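Cytosine-specific methyltransferase (Escherichia coli O157:H7 EDL933, PDB 3G7U) probably methylates cytosine bases in DNA at carbon 5, taking the methyl group from S-adenosyl-L-methionine. Local coordinates at residues L271-T276 and L285-F290; T192-L197 and H312-R317; M28-D33 and L48-D53; L8-G13 and N38-N43. One frame throughout, in Å; residues are numbered along the deposited sequence. Where two conformers were deposited one is given.

Contact 1: L271-T276 and L285-F290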
loop_
_atom_site.group_PDB
_atom_site.type_symbol
_atom_site.label_atom_id
_atom_site.label_comp_id
_atom_site.label_asym_id
_atom_site.label_seq_id
_atom_site.Cartn_x
_atom_site.Cartn_y
_atom_site.Cartn_z
ATOM N N LEU A 271 9.847 -26.100 -11.967
ATOM C CA LEU A 271 8.741 -25.924 -11.019
ATOM C C LEU A 271 7.376 -25.914 -11.713
ATOM O O LEU A 271 7.181 -25.276 -12.757
ATOM C CB LEU A 271 8.948 -24.665 -10.156
ATOM C CG LEU A 271 10.155 -24.657 -9.214
ATOM C CD1 LEU A 271 10.274 -23.305 -8.536
ATOM C CD2 LEU A 271 10.076 -25.772 -8.154
ATOM N N SER A 272 6.435 -26.676 -11.168
ATOM C CA SER A 272 5.057 -26.587 -11.634
ATOM C C SER A 272 4.406 -25.377 -10.947
ATOM O O SER A 272 4.886 -24.902 -9.911
ATOM C CB SER A 272 4.275 -27.881 -11.331
ATOM O OG SER A 272 4.695 -28.971 -12.147
ATOM N N PHE A 273 3.322 -24.878 -11.528
ATOM C CA PHE A 273 2.546 -23.800 -10.912
ATOM C C PHE A 273 2.255 -24.069 -9.423
ATOM O O PHE A 273 1.872 -25.180 -9.038
ATOM C CB PHE A 273 1.251 -23.610 -11.675
ATOM C CG PHE A 273 1.441 -23.290 -13.133
ATOM C CD1 PHE A 273 2.524 -22.537 -13.574
ATOM C CD2 PHE A 273 0.506 -23.703 -14.066
ATOM C CE1 PHE A 273 2.669 -22.214 -14.934
ATOM C CE2 PHE A 273 0.651 -23.397 -15.424
ATOM C CZ PHE A 273 1.740 -22.656 -15.856
ATOM N N GLY A 274 2.510 -23.084 -8.567
ATOM C CA GLY A 274 2.248 -23.245 -7.147
ATOM C C GLY A 274 3.311 -23.973 -6.358
ATOM O O GLY A 274 3.244 -24.021 -5.115
ATOM N N GLU A 275 4.307 -24.535 -7.046
ATOM C CA GLU A 275 5.336 -25.320 -6.361
ATOM C C GLU A 275 6.390 -24.462 -5.684
ATOM O O GLU A 275 6.886 -23.496 -6.258
ATOM C CB GLU A 275 5.994 -26.321 -7.333
ATOM C CG GLU A 275 6.746 -27.452 -6.653
ATOM C CD GLU A 275 7.463 -28.379 -7.628
ATOM O OE1 GLU A 275 7.123 -28.414 -8.839
ATOM O OE2 GLU A 275 8.384 -29.075 -7.158
ATOM N N THR A 276 6.733 -24.826 -4.460
ATOM C CA THR A 276 7.761 -24.157 -3.718
ATOM C C THR A 276 9.065 -24.889 -4.012
ATOM O O THR A 276 9.103 -26.122 -4.007
ATOM C CB THR A 276 7.424 -24.183 -2.235
ATOM O OG1 THR A 276 6.090 -23.692 -2.059
ATOM C CG2 THR A 276 8.365 -23.321 -1.445
ATOM N N LEU A 285 4.544 -18.802 -9.091
ATOM C CA LEU A 285 3.189 -18.287 -9.232
ATOM C C LEU A 285 2.366 -19.170 -10.161
ATOM O O LEU A 285 2.874 -19.704 -11.153
ATOM C CB LEU A 285 3.196 -16.871 -9.799
ATOM C CG LEU A 285 3.802 -15.787 -8.882
ATOM C CD1 LEU A 285 4.145 -14.536 -9.643
ATOM C CD2 LEU A 285 2.807 -15.457 -7.778
ATOM N N ASP A 286 1.085 -19.308 -9.826
ATOM C CA ASP A 286 0.125 -19.951 -10.707
ATOM C C ASP A 286 -0.502 -18.833 -11.489
ATOM O O ASP A 286 -1.081 -17.897 -10.902
ATOM C CB ASP A 286 -0.910 -20.713 -9.855
ATOM C CG ASP A 286 -2.030 -21.385 -10.683
ATOM O OD1 ASP A 286 -2.215 -21.160 -11.907
ATOM O OD2 ASP A 286 -2.789 -22.141 -10.039
ATOM N N PRO A 287 -0.417 -18.911 -12.827
ATOM C CA PRO A 287 -0.959 -17.847 -13.678
ATOM C C PRO A 287 -2.474 -17.630 -13.548
ATOM O O PRO A 287 -2.967 -16.531 -13.832
ATOM C CB PRO A 287 -0.600 -18.303 -15.096
ATOM C CG PRO A 287 -0.293 -19.736 -14.983
ATOM C CD PRO A 287 0.181 -20.011 -13.611
ATOM N N ASN A 288 -3.200 -18.681 -13.158
ATOM C CA ASN A 288 -4.650 -18.582 -12.933
ATOM C C ASN A 288 -4.995 -18.448 -11.448
ATOM O O ASN A 288 -6.153 -18.550 -11.059
ATOM C CB ASN A 288 -5.360 -19.795 -13.556
ATOM C CG ASN A 288 -5.186 -19.857 -15.072
ATOM O OD1 ASN A 288 -5.477 -18.895 -15.803
ATOM N ND2 ASN A 288 -4.705 -20.989 -15.552
ATOM N N GLY A 289 -3.973 -18.231 -10.628
ATOM C CA GLY A 289 -4.129 -18.024 -9.196
ATOM C C GLY A 289 -3.754 -16.584 -8.869
ATOM O O GLY A 289 -3.767 -15.742 -9.739
ATOM N N PHE A 290 -3.426 -16.327 -7.613
ATOM C CA PHE A 290 -3.045 -14.998 -7.146
ATOM C C PHE A 290 -1.694 -15.065 -6.465
ATOM O O PHE A 290 -1.196 -16.148 -6.090
ATOM C CB PHE A 290 -4.088 -14.476 -6.142
ATOM C CG PHE A 290 -5.501 -14.519 -6.651
ATOM C CD1 PHE A 290 -5.986 -13.513 -7.472
ATOM C CD2 PHE A 290 -6.348 -15.578 -6.312
ATOM C CE1 PHE A 290 -7.299 -13.549 -7.976
ATOM C CE2 PHE A 290 -7.669 -15.628 -6.811
ATOM C CZ PHE A 290 -8.143 -14.606 -7.630
#

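Contact 2: T192-L197 and H312-R317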
loop_
_atom_site.group_PDB
_atom_site.type_symbol
_atom_site.label_atom_id
_atom_site.label_comp_id
_atom_site.label_asym_id
_atom_site.label_seq_id
_atom_site.Cartn_x
_atom_site.Cartn_y
_atom_site.Cartn_z
ATOM N N THR A 192 -6.143 -12.331 -11.908
ATOM C CA THR A 192 -5.164 -13.370 -11.657
ATOM C C THR A 192 -3.778 -12.863 -12.050
ATOM O O THR A 192 -3.652 -11.799 -12.685
ATOM C CB THR A 192 -5.464 -14.617 -12.518
ATOM O OG1 THR A 192 -5.525 -14.211 -13.888
ATOM C CG2 THR A 192 -6.829 -15.210 -12.129
ATOM N N VAL A 193 -2.770 -13.646 -11.678
ATOM C CA VAL A 193 -1.357 -13.396 -12.046
ATOM C C VAL A 193 -1.222 -13.124 -13.548
ATOM O O VAL A 193 -0.644 -12.123 -13.969
ATOM C CB VAL A 193 -0.466 -14.598 -11.609
ATOM C CG1 VAL A 193 0.987 -14.471 -12.149
ATOM C CG2 VAL A 193 -0.485 -14.738 -10.106
ATOM N N LYS A 194 -1.811 -13.990 -14.369
ATOM C CA LYS A 194 -1.688 -13.880 -15.808
ATOM C C LYS A 194 -2.218 -12.561 -16.308
ATOM O O LYS A 194 -1.630 -11.949 -17.192
ATOM C CB LYS A 194 -2.393 -15.084 -16.478
ATOM C CG LYS A 194 -2.726 -14.971 -17.961
ATOM C CD LYS A 194 -3.370 -16.297 -18.449
ATOM C CE LYS A 194 -3.153 -16.557 -19.951
ATOM N NZ LYS A 194 -3.433 -18.004 -20.329
ATOM N N ASP A 195 -3.334 -12.100 -15.749
ATOM C CA ASP A 195 -3.898 -10.811 -16.177
ATOM C C ASP A 195 -3.027 -9.648 -15.718
ATOM O O ASP A 195 -2.886 -8.654 -16.432
ATOM C CB ASP A 195 -5.289 -10.578 -15.570
ATOM C CG ASP A 195 -6.304 -11.660 -15.944
ATOM O OD1 ASP A 195 -6.269 -12.159 -17.089
ATOM O OD2 ASP A 195 -7.145 -11.993 -15.073
ATOM N N ALA A 196 -2.463 -9.763 -14.517
ATOM C CA ALA A 196 -1.744 -8.591 -13.943
ATOM C C ALA A 196 -0.433 -8.381 -14.679
ATOM O O ALA A 196 -0.023 -7.251 -14.889
ATOM C CB ALA A 196 -1.466 -8.811 -12.455
ATOM N N LEU A 197 0.172 -9.478 -15.119
ATOM C CA LEU A 197 1.505 -9.457 -15.763
ATOM C C LEU A 197 1.462 -9.288 -17.285
ATOM O O LEU A 197 2.514 -9.228 -17.925
ATOM C CB LEU A 197 2.289 -10.705 -15.390
ATOM C CG LEU A 197 2.530 -10.884 -13.898
ATOM C CD1 LEU A 197 3.565 -11.955 -13.657
ATOM C CD2 LEU A 197 2.966 -9.565 -13.260
ATOM N N HIS A 312 8.466 -16.397 -11.396
ATOM C CA HIS A 312 7.590 -16.107 -12.493
ATOM C C HIS A 312 6.944 -17.414 -13.014
ATOM O O HIS A 312 7.605 -18.468 -12.986
ATOM C CB HIS A 312 8.432 -15.495 -13.597
ATOM C CG HIS A 312 7.635 -14.807 -14.646
ATOM N ND1 HIS A 312 7.102 -15.471 -15.728
ATOM C CD2 HIS A 312 7.264 -13.512 -14.777
ATOM C CE1 HIS A 312 6.434 -14.610 -16.482
ATOM N NE2 HIS A 312 6.531 -13.411 -15.936
ATOM N N PRO A 313 5.671 -17.353 -13.451
ATOM C CA PRO A 313 4.977 -18.600 -13.844
ATOM C C PRO A 313 5.564 -19.281 -15.077
ATOM O O PRO A 313 5.538 -20.531 -15.159
ATOM C CB PRO A 313 3.553 -18.135 -14.131
ATOM C CG PRO A 313 3.674 -16.661 -14.470
ATOM C CD PRO A 313 4.774 -16.179 -13.569
ATOM N N TYR A 314 6.089 -18.476 -15.998
ATOM C CA TYR A 314 6.581 -18.956 -17.295
ATOM C C TYR A 314 8.114 -18.909 -17.440
ATOM O O TYR A 314 8.716 -19.824 -18.018
ATOM C CB TYR A 314 5.902 -18.183 -18.419
ATOM C CG TYR A 314 4.380 -18.249 -18.368
ATOM C CD1 TYR A 314 3.708 -19.469 -18.204
ATOM C CD2 TYR A 314 3.612 -17.094 -18.499
ATOM C CE1 TYR A 314 2.310 -19.529 -18.167
ATOM C CE2 TYR A 314 2.207 -17.143 -18.458
ATOM C CZ TYR A 314 1.574 -18.356 -18.297
ATOM O OH TYR A 314 0.191 -18.388 -18.264
ATOM N N HIS A 315 8.735 -17.858 -16.904
ATOM C CA HIS A 315 10.185 -17.687 -16.976
ATOM C C HIS A 315 10.886 -18.257 -15.771
ATOM O O HIS A 315 10.378 -18.193 -14.641
ATOM C CB HIS A 315 10.570 -16.201 -17.156
ATOM C CG HIS A 315 9.954 -15.568 -18.359
ATOM N ND1 HIS A 315 10.142 -16.055 -19.633
ATOM C CD2 HIS A 315 9.142 -14.494 -18.485
ATOM C CE1 HIS A 315 9.474 -15.310 -20.492
ATOM N NE2 HIS A 315 8.846 -14.364 -19.819
ATOM N N PRO A 316 12.085 -18.817 -15.989
ATOM C CA PRO A 316 12.808 -19.419 -14.886
ATOM C C PRO A 316 13.587 -18.425 -14.002
ATOM O O PRO A 316 14.810 -18.474 -13.927
ATOM C CB PRO A 316 13.750 -20.403 -15.592
ATOM C CG PRO A 316 14.002 -19.790 -16.942
ATOM C CD PRO A 316 12.778 -18.988 -17.290
ATOM N N ARG A 317 12.869 -17.569 -13.264
ATOM C CA ARG A 317 13.516 -16.467 -12.567
ATOM C C ARG A 317 12.579 -15.936 -11.476
ATOM O O ARG A 317 11.365 -16.152 -11.558
ATOM C CB ARG A 317 13.843 -15.339 -13.565
ATOM C CG ARG A 317 12.650 -14.842 -14.364
ATOM C CD ARG A 317 12.979 -13.501 -14.977
ATOM N NE ARG A 317 11.931 -12.891 -15.795
ATOM C CZ ARG A 317 10.875 -12.203 -15.335
ATOM N NH1 ARG A 317 10.683 -12.044 -14.029
ATOM N NH2 ARG A 317 10.031 -11.634 -16.191
#

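Contact 3: M28-D33 and L48-D53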
loop_
_atom_site.group_PDB
_atom_site.type_symbol
_atom_site.label_atom_id
_atom_site.label_comp_id
_atom_site.label_asym_id
_atom_site.label_seq_id
_atom_site.Cartn_x
_atom_site.Cartn_y
_atom_site.Cartn_z
ATOM N N MET A 28 -0.121 15.614 4.139
ATOM C CA MET A 28 1.129 15.391 4.866
ATOM C C MET A 28 1.329 13.886 4.955
ATOM O O MET A 28 0.382 13.176 5.257
ATOM C CB MET A 28 1.073 15.952 6.303
ATOM C CG MET A 28 2.370 15.765 7.202
ATOM S SD MET A 28 2.157 16.455 8.893
ATOM C CE MET A 28 2.421 18.126 8.336
ATOM N N ALA A 29 2.562 13.434 4.730
ATOM C CA ALA A 29 2.943 12.053 5.069
ATOM C C ALA A 29 4.031 12.066 6.134
ATOM O O ALA A 29 4.980 12.887 6.043
ATOM C CB ALA A 29 3.436 11.338 3.800
ATOM N N VAL A 30 3.923 11.213 7.159
ATOM C CA VAL A 30 4.948 11.107 8.184
ATOM C C VAL A 30 5.546 9.700 8.111
ATOM O O VAL A 30 4.834 8.704 8.226
ATOM C CB VAL A 30 4.404 11.348 9.618
ATOM C CG1 VAL A 30 5.534 11.204 10.680
ATOM C CG2 VAL A 30 3.758 12.755 9.726
ATOM N N GLU A 31 6.846 9.654 7.884
ATOM C CA GLU A 31 7.541 8.340 7.735
ATOM C C GLU A 31 8.988 8.488 8.163
ATOM O O GLU A 31 9.658 9.369 7.692
ATOM C CB GLU A 31 7.449 7.931 6.251
ATOM C CG GLU A 31 8.267 6.689 5.825
ATOM C CD GLU A 31 8.002 5.478 6.683
ATOM O OE1 GLU A 31 6.826 5.122 6.887
ATOM O OE2 GLU A 31 8.970 4.869 7.189
ATOM N N ILE A 32 9.446 7.626 9.064
ATOM C CA ILE A 32 10.837 7.646 9.557
ATOM C C ILE A 32 11.889 7.160 8.535
ATOM O O ILE A 32 13.016 7.617 8.547
ATOM C CB ILE A 32 10.965 6.907 10.945
ATOM C CG1 ILE A 32 12.254 7.270 11.701
ATOM C CG2 ILE A 32 10.920 5.372 10.805
ATOM C CD1 ILE A 32 12.488 8.786 11.956
ATOM N N ASP A 33 11.535 6.242 7.626
ATOM C CA ASP A 33 12.557 5.668 6.777
ATOM C C ASP A 33 12.844 6.606 5.630
ATOM O O ASP A 33 11.954 6.949 4.882
ATOM C CB ASP A 33 12.092 4.300 6.248
ATOM C CG ASP A 33 13.128 3.635 5.382
ATOM O OD1 ASP A 33 13.947 2.888 5.940
ATOM O OD2 ASP A 33 13.113 3.833 4.152
ATOM N N LEU A 48 3.110 17.435 2.056
ATOM C CA LEU A 48 4.224 17.770 2.926
ATOM C C LEU A 48 4.843 16.459 3.402
ATOM O O LEU A 48 4.125 15.495 3.571
ATOM C CB LEU A 48 3.756 18.525 4.160
ATOM C CG LEU A 48 3.155 19.897 3.849
ATOM C CD1 LEU A 48 2.838 20.555 5.189
ATOM C CD2 LEU A 48 4.189 20.685 3.101
ATOM N N HIS A 49 6.157 16.443 3.602
ATOM C CA HIS A 49 6.846 15.217 4.068
ATOM C C HIS A 49 7.608 15.477 5.302
ATOM O O HIS A 49 8.471 16.368 5.334
ATOM C CB HIS A 49 7.741 14.677 2.946
ATOM C CG HIS A 49 6.950 14.113 1.826
ATOM N ND1 HIS A 49 6.533 14.867 0.745
ATOM C CD2 HIS A 49 6.375 12.896 1.675
ATOM C CE1 HIS A 49 5.746 14.139 -0.023
ATOM N NE2 HIS A 49 5.628 12.940 0.524
ATOM N N VAL A 50 7.287 14.712 6.341
ATOM C CA VAL A 50 7.905 14.905 7.636
ATOM C C VAL A 50 8.568 13.584 7.965
ATOM O O VAL A 50 7.874 12.576 8.164
ATOM C CB VAL A 50 6.834 15.271 8.655
ATOM C CG1 VAL A 50 7.390 15.265 10.080
ATOM C CG2 VAL A 50 6.277 16.669 8.329
ATOM N N GLN A 51 9.904 13.581 7.967
ATOM C CA GLN A 51 10.650 12.369 8.334
ATOM C C GLN A 51 10.887 12.369 9.813
ATOM O O GLN A 51 11.846 12.962 10.273
ATOM C CB GLN A 51 11.972 12.302 7.574
ATOM C CG GLN A 51 12.722 10.988 7.835
ATOM C CD GLN A 51 14.126 10.998 7.324
ATOM O OE1 GLN A 51 14.544 11.905 6.598
ATOM N NE2 GLN A 51 14.858 9.948 7.646
ATOM N N GLU A 52 10.012 11.706 10.562
ATOM C CA GLU A 52 9.979 11.867 11.991
ATOM C C GLU A 52 9.390 10.640 12.660
ATOM O O GLU A 52 8.550 9.956 12.104
ATOM C CB GLU A 52 9.189 13.139 12.357
ATOM C CG GLU A 52 9.471 13.638 13.815
ATOM C CD GLU A 52 10.948 13.659 14.059
ATOM O OE1 GLU A 52 11.527 14.646 13.647
ATOM O OE2 GLU A 52 11.546 12.630 14.526
ATOM N N ASP A 53 9.892 10.392 13.859
ATOM C CA ASP A 53 9.344 9.532 14.839
ATOM C C ASP A 53 8.071 10.188 15.379
ATOM O O ASP A 53 8.110 11.311 15.928
ATOM C CB ASP A 53 10.419 9.447 15.918
ATOM C CG ASP A 53 10.177 8.339 16.935
ATOM O OD1 ASP A 53 9.026 8.097 17.327
ATOM O OD2 ASP A 53 11.183 7.744 17.389
#

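Contact 4: L8-G13 and N38-N43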
loop_
_atom_site.group_PDB
_atom_site.type_symbol
_atom_site.label_atom_id
_atom_site.label_comp_id
_atom_site.label_asym_id
_atom_site.label_seq_id
_atom_site.Cartn_x
_atom_site.Cartn_y
_atom_site.Cartn_z
ATOM N N LEU A 8 0.100 8.778 8.667
ATOM C CA LEU A 8 1.122 8.444 9.612
ATOM C C LEU A 8 1.690 7.060 9.319
ATOM O O LEU A 8 0.927 6.149 9.075
ATOM C CB LEU A 8 0.537 8.472 11.018
ATOM C CG LEU A 8 -0.091 9.825 11.431
ATOM C CD1 LEU A 8 -0.605 9.720 12.898
ATOM C CD2 LEU A 8 0.930 10.982 11.327
ATOM N N PHE A 9 3.021 6.925 9.372
ATOM C CA PHE A 9 3.708 5.679 9.045
ATOM C C PHE A 9 3.372 5.367 7.588
ATOM O O PHE A 9 2.934 4.272 7.263
ATOM C CB PHE A 9 3.215 4.567 9.953
ATOM C CG PHE A 9 3.278 4.902 11.418
ATOM C CD1 PHE A 9 4.474 4.822 12.113
ATOM C CD2 PHE A 9 2.113 5.218 12.110
ATOM C CE1 PHE A 9 4.503 5.127 13.482
ATOM C CE2 PHE A 9 2.139 5.518 13.464
ATOM C CZ PHE A 9 3.322 5.452 14.135
ATOM N N SER A 10 3.592 6.329 6.711
ATOM C CA SER A 10 3.038 6.260 5.382
ATOM C C SER A 10 3.724 5.248 4.464
ATOM O O SER A 10 3.120 4.798 3.451
ATOM C CB SER A 10 3.172 7.642 4.711
ATOM O OG SER A 10 4.558 7.989 4.499
ATOM N N GLY A 11 4.983 4.907 4.775
ATOM C CA GLY A 11 5.836 4.179 3.812
ATOM C C GLY A 11 5.836 4.917 2.490
ATOM O O GLY A 11 5.781 6.170 2.460
ATOM N N VAL A 12 5.823 4.170 1.375
ATOM C CA VAL A 12 5.911 4.838 0.052
ATOM C C VAL A 12 4.605 5.387 -0.463
ATOM O O VAL A 12 4.605 6.183 -1.400
ATOM C CB VAL A 12 6.441 3.878 -1.069
ATOM C CG1 VAL A 12 7.832 3.453 -0.730
ATOM C CG2 VAL A 12 5.516 2.660 -1.245
ATOM N N GLY A 13 3.502 4.998 0.175
ATOM C CA GLY A 13 2.216 5.621 -0.104
ATOM C C GLY A 13 1.147 4.743 -0.735
ATOM O O GLY A 13 0.320 5.239 -1.501
ATOM N N ASN A 38 11.375 9.377 0.812
ATOM C CA ASN A 38 11.803 9.962 -0.439
ATOM C C ASN A 38 10.948 9.431 -1.565
ATOM O O ASN A 38 10.559 10.170 -2.465
ATOM C CB ASN A 38 13.288 9.652 -0.693
ATOM C CG ASN A 38 14.197 10.512 0.156
ATOM O OD1 ASN A 38 13.750 11.489 0.767
ATOM N ND2 ASN A 38 15.479 10.152 0.207
ATOM N N THR A 39 10.651 8.148 -1.525
ATOM C CA THR A 39 9.777 7.602 -2.583
ATOM C C THR A 39 8.348 8.164 -2.526
ATOM O O THR A 39 7.717 8.437 -3.561
ATOM C CB THR A 39 9.784 6.064 -2.604
ATOM O OG1 THR A 39 11.114 5.648 -2.947
ATOM C CG2 THR A 39 8.782 5.534 -3.632
ATOM N N HIS A 40 7.855 8.378 -1.304
ATOM C CA HIS A 40 6.542 8.970 -1.142
ATOM C C HIS A 40 6.578 10.352 -1.805
ATOM O O HIS A 40 5.664 10.691 -2.596
ATOM C CB HIS A 40 6.168 9.056 0.340
ATOM C CG HIS A 40 4.717 9.321 0.566
ATOM N ND1 HIS A 40 4.152 10.571 0.346
ATOM C CD2 HIS A 40 3.723 8.531 1.031
ATOM C CE1 HIS A 40 2.863 10.513 0.617
ATOM N NE2 HIS A 40 2.582 9.298 1.062
ATOM N N ALA A 41 7.641 11.129 -1.561
ATOM C CA ALA A 41 7.716 12.495 -2.138
ATOM C C ALA A 41 7.808 12.507 -3.644
ATOM O O ALA A 41 7.330 13.426 -4.290
ATOM C CB ALA A 41 8.870 13.296 -1.548
ATOM N N ILE A 42 8.433 11.483 -4.216
ATOM C CA ILE A 42 8.508 11.380 -5.688
ATOM C C ILE A 42 7.113 11.210 -6.298
ATOM O O ILE A 42 6.793 11.794 -7.336
ATOM C CB ILE A 42 9.407 10.187 -6.135
ATOM C CG1 ILE A 42 10.900 10.473 -5.888
ATOM C CG2 ILE A 42 9.237 9.909 -7.635
ATOM C CD1 ILE A 42 11.421 11.755 -6.543
ATOM N N ASN A 43 6.279 10.429 -5.635
ATOM C CA ASN A 43 4.972 10.104 -6.169
ATOM C C ASN A 43 3.911 11.081 -5.695
ATOM O O ASN A 43 2.872 11.217 -6.315
ATOM C CB ASN A 43 4.593 8.686 -5.793
ATOM C CG ASN A 43 5.434 7.673 -6.537
ATOM O OD1 ASN A 43 5.231 7.432 -7.762
ATOM N ND2 ASN A 43 6.428 7.132 -5.849
#

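Contact 1: L271-T276 and L285-F290
Asp286, whose CB lies 4.0 Å from CB of Phe273, uses OD1 to accept the backbone N of Asn288 at 2.9 Å, the N-H coming in from above the carboxylate plane. CG stands anti to the backbone N and beside the carbonyl carbon (chi1 177°), on the side of the residues that follow, and the short acid suits a bond that spans only two residues. The carbonyl of Asp286 takes the N of Gly289, closing a type I turn. Proline at the second position of that turn has its phi already fixed near the required value. Its ring supplies the main contact: CD of Pro287 sits over the centre of the Phe273 ring, 3.4 Å from the centroid and almost on the normal, a CH-pi interaction with the two side chains crossing at about a right angle. CD1 of Phe273 also lies 3.7 Å from Leu285 O, a buried oxygen with no hydrogen-bonding partner. Phe273 is carried by a type II turn, Ser272 to Glu275, whose third residue, Gly274, has the positive phi that glycine adopts easily. Glu275 OE1 adds a nearly straight bond from the N of Ser272 at 3.0 Å. Both turns belong to the long loop between helices 262-269 and 321-328, where the type II turn presents an aromatic ring to the proline of an Asx turn combined with a type I turn.

Contact 2: T192-L197 and H312-R317
Val193 and Pro313 meet tip to tip in the buried part of the contact: CG1 of the valine, the branch anti to the backbone N (chi1 172°), lies 4.2 Å from CG of the proline. One turn on, Leu197 directs CD1 past the His312 ring, 4.0 Å from NE2, the two side chains sliding by each other in opposite directions. A branched residue, a leucine and a proline ring suit this inner side because they fill it without needing polar partners. His312 is fixed from within its own loop: ND1 receives the N-H of both His315, at 3.1 Å, and Tyr314, at 3.2 Å, while CD of Pro313 and CD2 of His315 cover opposite faces of the ring. Leu327 and Glu323 of helix 321-328 also pack against Leu197. The outer side is open to solvent, and there the hydroxyl is all that Lys194 meets of Tyr314, with CD 4.1 Å from OH; a long aliphatic stem can pass the hydroxyl and still carry its charge toward solvent. With ND1 acting twice as acceptor, a neutral His312 would be expected to carry its proton on NE2, and helix and loop are joined here by van der Waals packing, without a polar bond between the two segments.

Contact 3: M28-D33 and L48-D53
Met28 and Leu48 begin a pair of parallel strands, the two ends of a beta-alpha-beta unit in the Rossmann-like sheet, where 48-50 is an outermost strand. Three backbone bonds hold them: Ala29 N to Leu48 O at 2.8 Å, Val50 N to Ala29 O at 3.0 Å and Glu31 N to Val50 O at 3.1 Å. Beyond Val50, the extended Gln51 lays CG 3.5 Å from Ile32 O and gives that carbonyl an N-H from NE2 at 3.1 Å, tilted from its plane. On the sheet face that carries Met28, Val30 and Val50, the valines lie side by side, pointing the same way, with CG2 of Val30 4.1 Å from CB of Val50. The methionine chain is straight until its last torsion bends (chi3 -78°), which places CE 4.0 Å from CD1 of Leu48. Its flexible, unbranched chain suits the uneven surface between leucine, valine and the phenylalanines of helix 59-66, Phe65 and Phe66. On the other face small Ala29 puts CB against CD2 of His49, under helix 34-43. Further out, Asp33 caps that helix through Ala36 N, a usual task for aspartate at an N-cap. Glu31 OE2 accepts the N of Asp33 and OE1 the N of Gly11, one carboxylate gripping both the loop after its own strand and the loop after strand 4-8.

Contact 4: L8-G13 and N38-N43
Thr39 opens the contact between helix 34-43 and the loop after strand 4-8, whose Phe-Ser-Gly-Val-Gly-Gly sequence fits the first, glycine-rich motif of cytosine-C5 methyltransferases. Its CG2 lies beside CG1 of Val12 at 3.7 Å, the two side chains pointing the same way; a threonine can offer this methyl while OG1 bonds Gln346 and His35 O. His40 carries most of the contact. CG stands anti to the backbone N (chi1 -165°), and chi2 then turns CD2 to the loop, where it meets Gly11 O at 3.4 Å at the ring edge, Gly13 CA at 3.5 Å and Ser10 OG at 3.6 Å. Glycine lets the backbone come this near at position 13, where its phi is also positive, and Ser10 OG turns to donate to Gly11 O at 3.0 Å. Both ring nitrogens are bonded, ND1 with His49 NE2 and NE2 with Ser16 OG, which should pin the rotation of the ring. CA of His40 also makes a C-H...O contact with Val12 O, which has no hydrogen-bonding partner. Further along, Asn43 folds back on its own helix, and its ND2 reaches Thr39 O at 2.9 Å from the face of that carbonyl opposite the one met by Asn43 N.

How the contacts relate
From the N terminus the chain leaves strand 4-8 through 8-13, forms strand 25-30, enters helix 34-43 and ends this run in strand 48-50. Contact 4 closes when 38-43 returns to the first loop; contact 3, opened at 28-33 inside that loop, closes only at 48-53, so the two cross. His40-His49 ties helix 34-43 to edge strand 48-50, and Glu31-Gly11 ties the end of strand 25-30 to the loop after strand 4-8. Much later 192-197 opens contact 2, which closes at 312-317, with contact 1 nested inside. Together they join helix 193-196 to the long loop between helices 262-269 and 321-328, across the chain's centre from contact 3.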